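Long-range contacts in extracellular solute-binding protein, family 5 (Chelativorans sp., PDB 6WM6), which binds EDTA and related aminopolycarboxylates in the periplasm, probably handing them on to an ABC transporter for uptake: residues A[306-311]-A[459-464]; A[352-357]-A[524-529]; A[48-53]-A[250-255]. All coordinates share one frame; numbering follows the deposited sequence.

How the contacts relate
Two of the three contacts belong to one buried core, and the third stands apart from it. Contacts 1 and 2, with centres about 7 Å apart, meet where strands 305-311 and 524-537 run side by side in the same mixed sheet. Contact 1 pairs the first of these strands with 459-462, through backbone hydrogen bonds and an aromatic cluster; contact 2 lays the loop 352-357 against the second, almost entirely through apolar atoms. Contact 3 lies in a different sheet, its centre about 32 Å from that of contact 1. It is partly exposed and joins parallel strands by backbone bonds, with a salt bridge on one face and paired phenylalanines on the other.

Contact 1: A[306-311]-A[459-464]; sequences WYFMGL and NYFSQQ. With SO4 (sulfate ion), chain B.
Phe308, Trp306 and Phe461 supply most of the surface buried between the antiparallel strands 306-311 and 459-462, and all three leave the sheet on the face they share with Asn459. Phe308 holds CG in the crowded position between its backbone N and carbonyl carbon (chi1 65°), which swings the ring across to the neighbouring strand. There its CE2 corner comes over one face of the Phe461 ring, 3.4 Å from Phe461 CD2. The two rings make an offset stack with planes 29° apart, displaced so that the overlap lies toward the rim. Phe308 also covers the partner backbone: Asn459 O lies over one of its faces, and its CZ meets Asn459 CB at 3.6 Å.

Trp306 adopts the same crowded rotamer (chi1 53°) and lays its indole alongside Phe461. The methylene of Phe461 sits over one indole face, CB being 3.7 Å from Trp306 CE2, while the two rings are oblique to each other. Phe461 is thus gripped twice, at CB by the indole and at its ring by Phe308. At the indole edge, Trp306 NE1 donates in plane to a water 2.9 Å away, which in turn donates to Gln463 OE1. That amide is fixed at its other end, where NE2 bonds to Gln360 OE1 and Met355 O.

Beneath the rings, Trp306 with Phe461 and Phe308 with Asn459 are hydrogen-bonded pairs; Trp306 N reaches Phe461 O at 2.9 Å. Between them comes the non-hydrogen-bonded pair Tyr307 and Tyr460, on the reverse face, where Tyr460 OH donates to O3 of a sulfate, probably from the crystallisation liquor and also held by Ala71 N. This cluster of Trp306, Phe308 and Phe461 belongs to the mixed sheet of a periplasmic binding protein fold, where strand 524-537 also borders 305-311.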
loop_
_atom_site.group_PDB
_atom_site.type_symbol
_atom_site.label_atom_id
_atom_site.label_comp_id
_atom_site.label_asym_id
_atom_site.label_seq_id
_atom_site.Cartn_x
_atom_site.Cartn_y
_atom_site.Cartn_z
ATOM N N TRP A 306 5.638 3.024 4.798
ATOM C CA TRP A 306 6.794 3.327 5.656
ATOM C C TRP A 306 7.882 4.048 4.866
ATOM O O TRP A 306 8.244 3.617 3.764
ATOM C CB TRP A 306 7.337 2.085 6.367
ATOM C CG TRP A 306 7.662 0.902 5.504
ATOM C CD1 TRP A 306 6.789 -0.025 5.038
ATOM C CD2 TRP A 306 8.970 0.474 5.056
ATOM N NE1 TRP A 306 7.453 -0.993 4.304
ATOM C CE2 TRP A 306 8.796 -0.713 4.321
ATOM C CE3 TRP A 306 10.261 0.990 5.212
ATOM C CZ2 TRP A 306 9.866 -1.416 3.745
ATOM C CZ3 TRP A 306 11.321 0.285 4.638
ATOM C CH2 TRP A 306 11.116 -0.896 3.929
ATOM N N TYR A 307 8.383 5.141 5.440
ATOM C CA TYR A 307 9.465 5.886 4.849
ATOM C C TYR A 307 10.753 5.080 4.903
ATOM O O TYR A 307 11.027 4.357 5.876
ATOM C CB TYR A 307 9.729 7.175 5.599
ATOM C CG TYR A 307 8.744 8.279 5.372
ATOM C CD1 TYR A 307 8.566 8.825 4.106
ATOM C CD2 TYR A 307 8.005 8.811 6.424
ATOM C CE1 TYR A 307 7.666 9.835 3.896
ATOM C CE2 TYR A 307 7.111 9.864 6.219
ATOM C CZ TYR A 307 6.965 10.356 4.939
ATOM O OH TYR A 307 6.052 11.388 4.726
ATOM N N PHE A 308 11.571 5.257 3.866
ATOM C CA PHE A 308 12.876 4.640 3.790
ATOM C C PHE A 308 13.815 5.596 3.068
ATOM O O PHE A 308 13.390 6.505 2.337
ATOM C CB PHE A 308 12.828 3.305 3.036
ATOM C CG PHE A 308 12.445 3.430 1.575
ATOM C CD1 PHE A 308 13.354 3.879 0.639
ATOM C CD2 PHE A 308 11.180 3.049 1.128
ATOM C CE1 PHE A 308 13.008 3.974 -0.721
ATOM C CE2 PHE A 308 10.847 3.139 -0.220
ATOM C CZ PHE A 308 11.756 3.604 -1.135
ATOM N N MET A 309 15.119 5.340 3.228
ATOM C CA MET A 309 16.134 5.882 2.341
ATOM C C MET A 309 16.803 4.708 1.639
ATOM O O MET A 309 17.386 3.830 2.292
ATOM C CB MET A 309 17.186 6.686 3.082
ATOM C CG MET A 309 18.103 7.411 2.098
ATOM S SD MET A 309 19.446 8.313 2.882
ATOM C CE MET A 309 20.425 6.968 3.550
ATOM N N GLY A 310 16.735 4.691 0.316
ATOM C CA GLY A 310 17.426 3.693 -0.463
ATOM C C GLY A 310 18.777 4.220 -0.923
ATOM O O GLY A 310 18.969 5.423 -1.102
ATOM N N LEU A 311 19.718 3.306 -1.096
ATOM C CA LEU A 311 21.094 3.632 -1.439
ATOM C C LEU A 311 21.445 2.862 -2.709
ATOM O O LEU A 311 21.151 1.674 -2.823
ATOM C CB LEU A 311 22.055 3.277 -0.297
ATOM C CG LEU A 311 21.745 3.942 1.041
ATOM C CD1 LEU A 311 20.796 3.087 1.871
ATOM C CD2 LEU A 311 23.031 4.209 1.831
ATOM N N ASN A 459 11.668 7.739 -0.004
ATOM C CA ASN A 459 10.317 7.449 -0.509
ATOM C C ASN A 459 9.646 6.552 0.533
ATOM O O ASN A 459 10.102 6.463 1.680
ATOM C CB ASN A 459 10.423 6.826 -1.915
ATOM C CG ASN A 459 9.236 7.112 -2.804
ATOM O OD1 ASN A 459 8.083 7.122 -2.366
ATOM N ND2 ASN A 459 9.515 7.324 -4.086
ATOM N N TYR A 460 8.556 5.894 0.136
ATOM C CA TYR A 460 7.897 4.947 1.020
ATOM C C TYR A 460 7.551 3.667 0.261
ATOM O O TYR A 460 7.336 3.695 -0.955
ATOM C CB TYR A 460 6.625 5.525 1.688
ATOM C CG TYR A 460 5.477 5.818 0.733
ATOM C CD1 TYR A 460 4.545 4.834 0.382
ATOM C CD2 TYR A 460 5.328 7.068 0.162
ATOM C CE1 TYR A 460 3.509 5.105 -0.501
ATOM C CE2 TYR A 460 4.283 7.339 -0.719
ATOM C CZ TYR A 460 3.397 6.347 -1.040
ATOM O OH TYR A 460 2.362 6.625 -1.940
ATOM N N PHE A 461 7.506 2.560 0.989
ATOM C CA PHE A 461 6.937 1.308 0.510
ATOM C C PHE A 461 5.616 1.065 1.230
ATOM O O PHE A 461 5.442 1.447 2.380
ATOM C CB PHE A 461 7.879 0.132 0.804
ATOM C CG PHE A 461 8.964 -0.067 -0.218
ATOM C CD1 PHE A 461 8.658 -0.147 -1.550
ATOM C CD2 PHE A 461 10.297 -0.182 0.163
ATOM C CE1 PHE A 461 9.656 -0.354 -2.493
ATOM C CE2 PHE A 461 11.287 -0.368 -0.791
ATOM C CZ PHE A 461 10.960 -0.455 -2.102
ATOM N N SER A 462 4.711 0.345 0.581
ATOM C CA SER A 462 3.405 -0.007 1.147
ATOM C C SER A 462 3.468 -1.477 1.566
ATOM O O SER A 462 3.551 -2.380 0.717
ATOM C CB SER A 462 2.301 0.175 0.095
ATOM O OG SER A 462 2.230 1.505 -0.355
ATOM N N GLN A 463 3.400 -1.737 2.863
ATOM C CA GLN A 463 3.458 -3.108 3.356
ATOM C C GLN A 463 2.143 -3.844 3.117
ATOM O O GLN A 463 1.061 -3.247 3.135
ATOM C CB GLN A 463 3.796 -3.124 4.850
ATOM C CG GLN A 463 3.784 -4.499 5.511
ATOM C CD GLN A 463 4.859 -5.432 4.993
ATOM O OE1 GLN A 463 5.050 -5.586 3.777
ATOM N NE2 GLN A 463 5.598 -6.052 5.913
ATOM N N GLN A 464 2.252 -5.158 2.913
ATOM C CA GLN A 464 1.138 -6.068 2.711
ATOM C C GLN A 464 0.918 -6.935 3.946
ATOM O O GLN A 464 1.758 -7.054 4.848
ATOM C CB GLN A 464 1.418 -6.955 1.485
ATOM C CG GLN A 464 1.512 -6.161 0.212
ATOM C CD GLN A 464 1.995 -7.008 -0.954
ATOM O OE1 GLN A 464 1.953 -8.250 -0.896
ATOM N NE2 GLN A 464 2.437 -6.346 -2.026
HETATM S S SO4 B . -0.152 4.668 -4.051
HETATM O O1 SO4 B . -1.462 4.079 -3.758
HETATM O O2 SO4 B . -0.336 6.040 -4.495
HETATM O O3 SO4 B . 0.691 4.642 -2.824
HETATM O O4 SO4 B . 0.489 3.891 -5.107
HETATM O O HOH W 1 6.966 -3.500 2.923
#

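Contact 2: A[352-357]-A[524-529]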
loop_
_atom_site.group_PDB
_atom_site.type_symbol
_atom_site.label_atom_id
_atom_site.label_comp_id
_atom_site.label_asym_id
_atom_site.label_seq_id
_atom_site.Cartn_x
_atom_site.Cartn_y
_atom_site.Cartn_z
ATOM N N GLY A 352 12.757 -0.509 12.320
ATOM C CA GLY A 352 14.120 -0.961 12.141
ATOM C C GLY A 352 14.261 -2.251 11.364
ATOM O O GLY A 352 15.258 -2.943 11.478
ATOM N N SER A 353 13.247 -2.585 10.574
ATOM C CA SER A 353 13.225 -3.737 9.682
ATOM C C SER A 353 12.825 -3.247 8.298
ATOM O O SER A 353 12.143 -2.239 8.163
ATOM C CB SER A 353 12.148 -4.703 10.192
ATOM O OG SER A 353 11.836 -5.729 9.259
ATOM N N VAL A 354 13.249 -3.981 7.266
ATOM C CA VAL A 354 12.802 -3.710 5.894
ATOM C C VAL A 354 11.807 -4.746 5.413
ATOM O O VAL A 354 11.411 -4.717 4.240
ATOM C CB VAL A 354 13.964 -3.515 4.903
ATOM C CG1 VAL A 354 14.740 -2.259 5.240
ATOM C CG2 VAL A 354 14.873 -4.724 4.850
ATOM N N MET A 355 11.357 -5.635 6.285
ATOM C CA MET A 355 10.400 -6.658 5.897
ATOM C C MET A 355 9.169 -6.753 6.774
ATOM O O MET A 355 8.172 -7.359 6.340
ATOM C CB MET A 355 11.066 -8.020 5.809
ATOM C CG MET A 355 12.078 -8.012 4.654
ATOM S SD MET A 355 12.794 -9.598 4.360
ATOM C CE MET A 355 14.058 -9.118 3.191
ATOM N N PHE A 356 9.188 -6.167 7.963
ATOM C CA PHE A 356 8.088 -6.245 8.912
ATOM C C PHE A 356 7.833 -4.868 9.504
ATOM O O PHE A 356 8.768 -4.166 9.897
ATOM C CB PHE A 356 8.459 -7.163 10.093
ATOM C CG PHE A 356 8.911 -8.542 9.687
ATOM C CD1 PHE A 356 7.987 -9.516 9.317
ATOM C CD2 PHE A 356 10.245 -8.875 9.710
ATOM C CE1 PHE A 356 8.412 -10.796 8.984
ATOM C CE2 PHE A 356 10.671 -10.154 9.368
ATOM C CZ PHE A 356 9.749 -11.108 9.010
ATOM N N LEU A 357 6.555 -4.502 9.609
ATOM C CA LEU A 357 6.170 -3.341 10.403
ATOM C C LEU A 357 6.367 -3.665 11.880
ATOM O O LEU A 357 6.400 -4.843 12.272
ATOM C CB LEU A 357 4.710 -2.995 10.151
ATOM C CG LEU A 357 4.338 -2.586 8.721
ATOM C CD1 LEU A 357 2.799 -2.512 8.613
ATOM C CD2 LEU A 357 4.951 -1.273 8.321
ATOM N N LEU A 524 19.053 -0.364 1.963
ATOM C CA LEU A 524 17.699 0.116 2.276
ATOM C C LEU A 524 17.618 0.381 3.775
ATOM O O LEU A 524 17.803 -0.534 4.596
ATOM C CB LEU A 524 16.647 -0.892 1.816
ATOM C CG LEU A 524 15.194 -0.455 1.945
ATOM C CD1 LEU A 524 14.916 0.757 1.103
ATOM C CD2 LEU A 524 14.292 -1.622 1.518
ATOM N N PHE A 525 17.372 1.639 4.126
ATOM C CA PHE A 525 17.327 2.102 5.517
ATOM C C PHE A 525 15.900 2.463 5.885
ATOM O O PHE A 525 15.370 3.450 5.366
ATOM C CB PHE A 525 18.236 3.333 5.625
ATOM C CG PHE A 525 18.286 3.979 6.992
ATOM C CD1 PHE A 525 19.059 3.452 8.013
ATOM C CD2 PHE A 525 17.622 5.170 7.230
ATOM C CE1 PHE A 525 19.150 4.081 9.239
ATOM C CE2 PHE A 525 17.681 5.782 8.475
ATOM C CZ PHE A 525 18.457 5.243 9.480
ATOM N N PRO A 526 15.248 1.670 6.724
ATOM C CA PRO A 526 13.876 1.995 7.130
ATOM C C PRO A 526 13.882 3.115 8.148
ATOM O O PRO A 526 14.803 3.226 8.965
ATOM C CB PRO A 526 13.381 0.681 7.757
ATOM C CG PRO A 526 14.646 0.063 8.375
ATOM C CD PRO A 526 15.793 0.507 7.463
ATOM N N ILE A 527 12.827 3.935 8.114
ATOM C CA ILE A 527 12.725 5.127 8.965
ATOM C C ILE A 527 11.542 4.971 9.927
ATOM O O ILE A 527 11.718 4.584 11.082
ATOM C CB ILE A 527 12.715 6.400 8.110
ATOM C CG1 ILE A 527 14.006 6.491 7.271
ATOM C CG2 ILE A 527 12.585 7.634 8.987
ATOM C CD1 ILE A 527 14.006 7.571 6.199
ATOM N N TYR A 528 10.329 5.260 9.480
ATOM C CA TYR A 528 9.134 5.078 10.311
ATOM C C TYR A 528 7.916 5.153 9.403
ATOM O O TYR A 528 7.975 5.624 8.262
ATOM C CB TYR A 528 9.063 6.078 11.464
ATOM C CG TYR A 528 8.989 7.535 11.103
ATOM C CD1 TYR A 528 7.860 8.064 10.489
ATOM C CD2 TYR A 528 10.043 8.421 11.393
ATOM C CE1 TYR A 528 7.758 9.413 10.158
ATOM C CE2 TYR A 528 9.947 9.757 11.052
ATOM C CZ TYR A 528 8.822 10.241 10.443
ATOM O OH TYR A 528 8.684 11.581 10.096
ATOM N N GLN A 529 6.787 4.699 9.945
ATOM C CA GLN A 529 5.524 4.670 9.213
ATOM C C GLN A 529 4.931 6.057 9.033
ATOM O O GLN A 529 4.951 6.899 9.937
ATOM C CB GLN A 529 4.532 3.804 9.992
ATOM C CG GLN A 529 4.812 2.300 9.933
ATOM C CD GLN A 529 4.117 1.596 11.053
ATOM O OE1 GLN A 529 4.629 1.524 12.169
ATOM N NE2 GLN A 529 2.965 1.024 10.751
#
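This is a buried, largely apolar contact in which the irregular loop 352-357, between helices 333-340 and 366-369, packs against the start of strand 524-537 in the mixed core sheet. Val354 and Pro526 bury the most surface. The CG1 methyl of Val354, anti to the carbonyl carbon (chi1 -66°), does nearly all of its touching: the Val354 side chain crosses that of Pro526 at about a right angle, with CG1 3.7 Å from Pro526 CD. The same methyl nestles against the branch of Leu524, whose CG lies 3.8 Å from Val354 CG1. At the far end of the two segments, the isopropyl end of Leu357 crosses the Gln529 side chain obliquely, bringing Leu357 CD2 to 3.9 Å from Gln529 CG. The amide at the tip of Gln529 is held through NE2 by Ser303 O.

The loop keeps its shape by an ST turn and ST motif: Ser353 OG accepts from Met355 N, at 3.0 Å, and from Phe356 N. Asp515 on helix 504-521 bonds Ser353 OG through OD2 and accepts from Val354 N through OD1.

The backbone carbonyl of Ser353 is turned onto the proline, its O only 3.2 Å from Pro526 CB. This buried oxygen, with no polar partner in the model, rests against proline carbons: 352-357 meets the strand by shape and apolar burial, while Met351, one residue earlier, supplies a backbone bond to Ile527.

Contact 3: A[48-53]-A[250-255]; sequences GEVTFA and DKLKFR
Glu49 and Lys253 both set CG anti to the carbonyl carbon (chi1 -53° and -70°) and extend from there, so that their charged ends meet diagonally across two parallel beta strands. These strands, 49-53 and 251-255, are neighbours in a mixed sheet, 251-256 being followed by 232-237, while Thr51 and Ala53 make backbone bonds to Asp273 and Val274. Lys253 NZ donates to the syn lone pair of Glu49 OE1 at 3.0 Å, a salt bridge on the partly exposed face. The aliphatic part of Lys251 runs alongside the glutamate, its CG 3.5 Å from Glu49 OE2, while its own NZ goes to Glu225.

The reverse face is apolar. Phe52 and Phe254 point the same way with their rings oblique to each other, and Phe52 CB touches Phe254 CD1 at 3.7 Å.

Between the faces, the parallel bonding zigzags: Lys253 receives from Phe52 N at its O, 2.8 Å away, and gives its own N to Val50 O. Where the pairing begins, Gly48 O accepts from both Asp250 N and Lys251 N, and Gly48 N closes the corner by meeting Asp250 OD2 from above the carboxylate plane, at 3.0 Å.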
loop_
_atom_site.group_PDB
_atom_site.type_symbol
_atom_site.label_atom_id
_atom_site.label_comp_id
_atom_site.label_asym_id
_atom_site.label_seq_id
_atom_site.Cartn_x
_atom_site.Cartn_y
_atom_site.Cartn_z
ATOM N N GLY A 48 -29.661 10.472 1.907
ATOM C CA GLY A 48 -28.621 11.471 1.968
ATOM C C GLY A 48 -27.460 11.177 1.045
ATOM O O GLY A 48 -27.486 10.256 0.232
ATOM N N GLU A 49 -26.421 11.996 1.168
ATOM C CA GLU A 49 -25.255 11.882 0.300
ATOM C C GLU A 49 -23.990 12.151 1.093
ATOM O O GLU A 49 -24.006 12.906 2.070
ATOM C CB GLU A 49 -25.312 12.863 -0.882
ATOM C CG GLU A 49 -26.593 12.793 -1.707
ATOM C CD GLU A 49 -26.493 13.578 -3.004
ATOM O OE1 GLU A 49 -25.456 14.239 -3.215
ATOM O OE2 GLU A 49 -27.451 13.521 -3.808
ATOM N N VAL A 50 -22.896 11.527 0.674
ATOM C CA VAL A 50 -21.559 11.767 1.211
ATOM C C VAL A 50 -20.625 11.986 0.028
ATOM O O VAL A 50 -20.688 11.246 -0.967
ATOM C CB VAL A 50 -21.070 10.593 2.075
ATOM C CG1 VAL A 50 -19.550 10.677 2.326
ATOM C CG2 VAL A 50 -21.850 10.530 3.375
ATOM N N THR A 51 -19.755 12.988 0.143
ATOM C CA THR A 51 -18.731 13.269 -0.853
ATOM C C THR A 51 -17.353 13.106 -0.232
ATOM O O THR A 51 -17.052 13.722 0.794
ATOM C CB THR A 51 -18.902 14.663 -1.431
ATOM O OG1 THR A 51 -20.184 14.760 -2.076
ATOM C CG2 THR A 51 -17.839 14.950 -2.463
ATOM N N PHE A 52 -16.521 12.296 -0.878
ATOM C CA PHE A 52 -15.176 11.928 -0.419
ATOM C C PHE A 52 -14.178 12.459 -1.437
ATOM O O PHE A 52 -14.267 12.145 -2.627
ATOM C CB PHE A 52 -15.140 10.394 -0.334
ATOM C CG PHE A 52 -13.912 9.783 0.304
ATOM C CD1 PHE A 52 -12.657 9.933 -0.252
ATOM C CD2 PHE A 52 -14.035 8.995 1.436
ATOM C CE1 PHE A 52 -11.540 9.329 0.345
ATOM C CE2 PHE A 52 -12.930 8.392 2.014
ATOM C CZ PHE A 52 -11.695 8.562 1.470
ATOM N N ALA A 53 -13.218 13.247 -0.977
ATOM C CA ALA A 53 -12.226 13.823 -1.871
ATOM C C ALA A 53 -11.157 12.800 -2.220
ATOM O O ALA A 53 -10.671 12.079 -1.344
ATOM C CB ALA A 53 -11.540 15.019 -1.204
ATOM N N ASP A 250 -28.285 7.764 -0.631
ATOM C CA ASP A 250 -28.844 7.935 -1.967
ATOM C C ASP A 250 -27.750 8.153 -2.998
ATOM O O ASP A 250 -27.885 7.705 -4.136
ATOM C CB ASP A 250 -29.801 9.129 -1.988
ATOM C CG ASP A 250 -31.048 8.890 -1.166
ATOM O OD1 ASP A 250 -31.620 7.791 -1.262
ATOM O OD2 ASP A 250 -31.437 9.808 -0.416
ATOM N N LYS A 251 -26.672 8.843 -2.628
ATOM C CA LYS A 251 -25.525 9.004 -3.499
ATOM C C LYS A 251 -24.249 8.995 -2.677
ATOM O O LYS A 251 -24.195 9.533 -1.562
ATOM C CB LYS A 251 -25.580 10.295 -4.333
ATOM C CG LYS A 251 -26.828 10.401 -5.193
ATOM C CD LYS A 251 -26.625 11.335 -6.376
ATOM C CE LYS A 251 -27.925 11.500 -7.157
ATOM N NZ LYS A 251 -27.730 12.264 -8.421
ATOM N N LEU A 252 -23.218 8.365 -3.242
ATOM C CA LEU A 252 -21.851 8.389 -2.735
ATOM C C LEU A 252 -21.001 8.976 -3.852
ATOM O O LEU A 252 -21.020 8.465 -4.987
ATOM C CB LEU A 252 -21.386 6.970 -2.407
ATOM C CG LEU A 252 -19.907 6.836 -2.051
ATOM C CD1 LEU A 252 -19.556 7.662 -0.824
ATOM C CD2 LEU A 252 -19.585 5.352 -1.827
ATOM N N LYS A 253 -20.314 10.071 -3.568
ATOM C CA LYS A 253 -19.584 10.814 -4.577
ATOM C C LYS A 253 -18.110 10.874 -4.213
ATOM O O LYS A 253 -17.751 10.994 -3.033
ATOM C CB LYS A 253 -20.136 12.247 -4.694
ATOM C CG LYS A 253 -21.525 12.292 -5.314
ATOM C CD LYS A 253 -22.164 13.661 -5.210
ATOM C CE LYS A 253 -23.466 13.667 -5.986
ATOM N NZ LYS A 253 -24.180 14.962 -5.824
ATOM N N PHE A 254 -17.251 10.795 -5.234
ATOM C CA PHE A 254 -15.815 11.016 -5.085
ATOM C C PHE A 254 -15.462 12.245 -5.900
ATOM O O PHE A 254 -15.614 12.240 -7.131
ATOM C CB PHE A 254 -15.044 9.778 -5.520
ATOM C CG PHE A 254 -15.296 8.587 -4.651
ATOM C CD1 PHE A 254 -14.654 8.464 -3.427
ATOM C CD2 PHE A 254 -16.179 7.609 -5.048
ATOM C CE1 PHE A 254 -14.881 7.375 -2.618
ATOM C CE2 PHE A 254 -16.405 6.488 -4.236
ATOM C CZ PHE A 254 -15.768 6.380 -3.032
ATOM N N ARG A 255 -15.054 13.303 -5.213
ATOM C CA ARG A 255 -14.719 14.572 -5.840
ATOM C C ARG A 255 -13.212 14.645 -6.036
ATOM O O ARG A 255 -12.449 14.475 -5.085
ATOM C CB ARG A 255 -15.181 15.713 -4.939
ATOM C CG ARG A 255 -14.809 17.109 -5.441
ATOM C CD ARG A 255 -15.735 17.603 -6.527
ATOM N NE ARG A 255 -15.504 19.030 -6.773
ATOM C CZ ARG A 255 -14.843 19.524 -7.816
ATOM N NH1 ARG A 255 -14.349 18.723 -8.745
ATOM N NH2 ARG A 255 -14.687 20.836 -7.925
#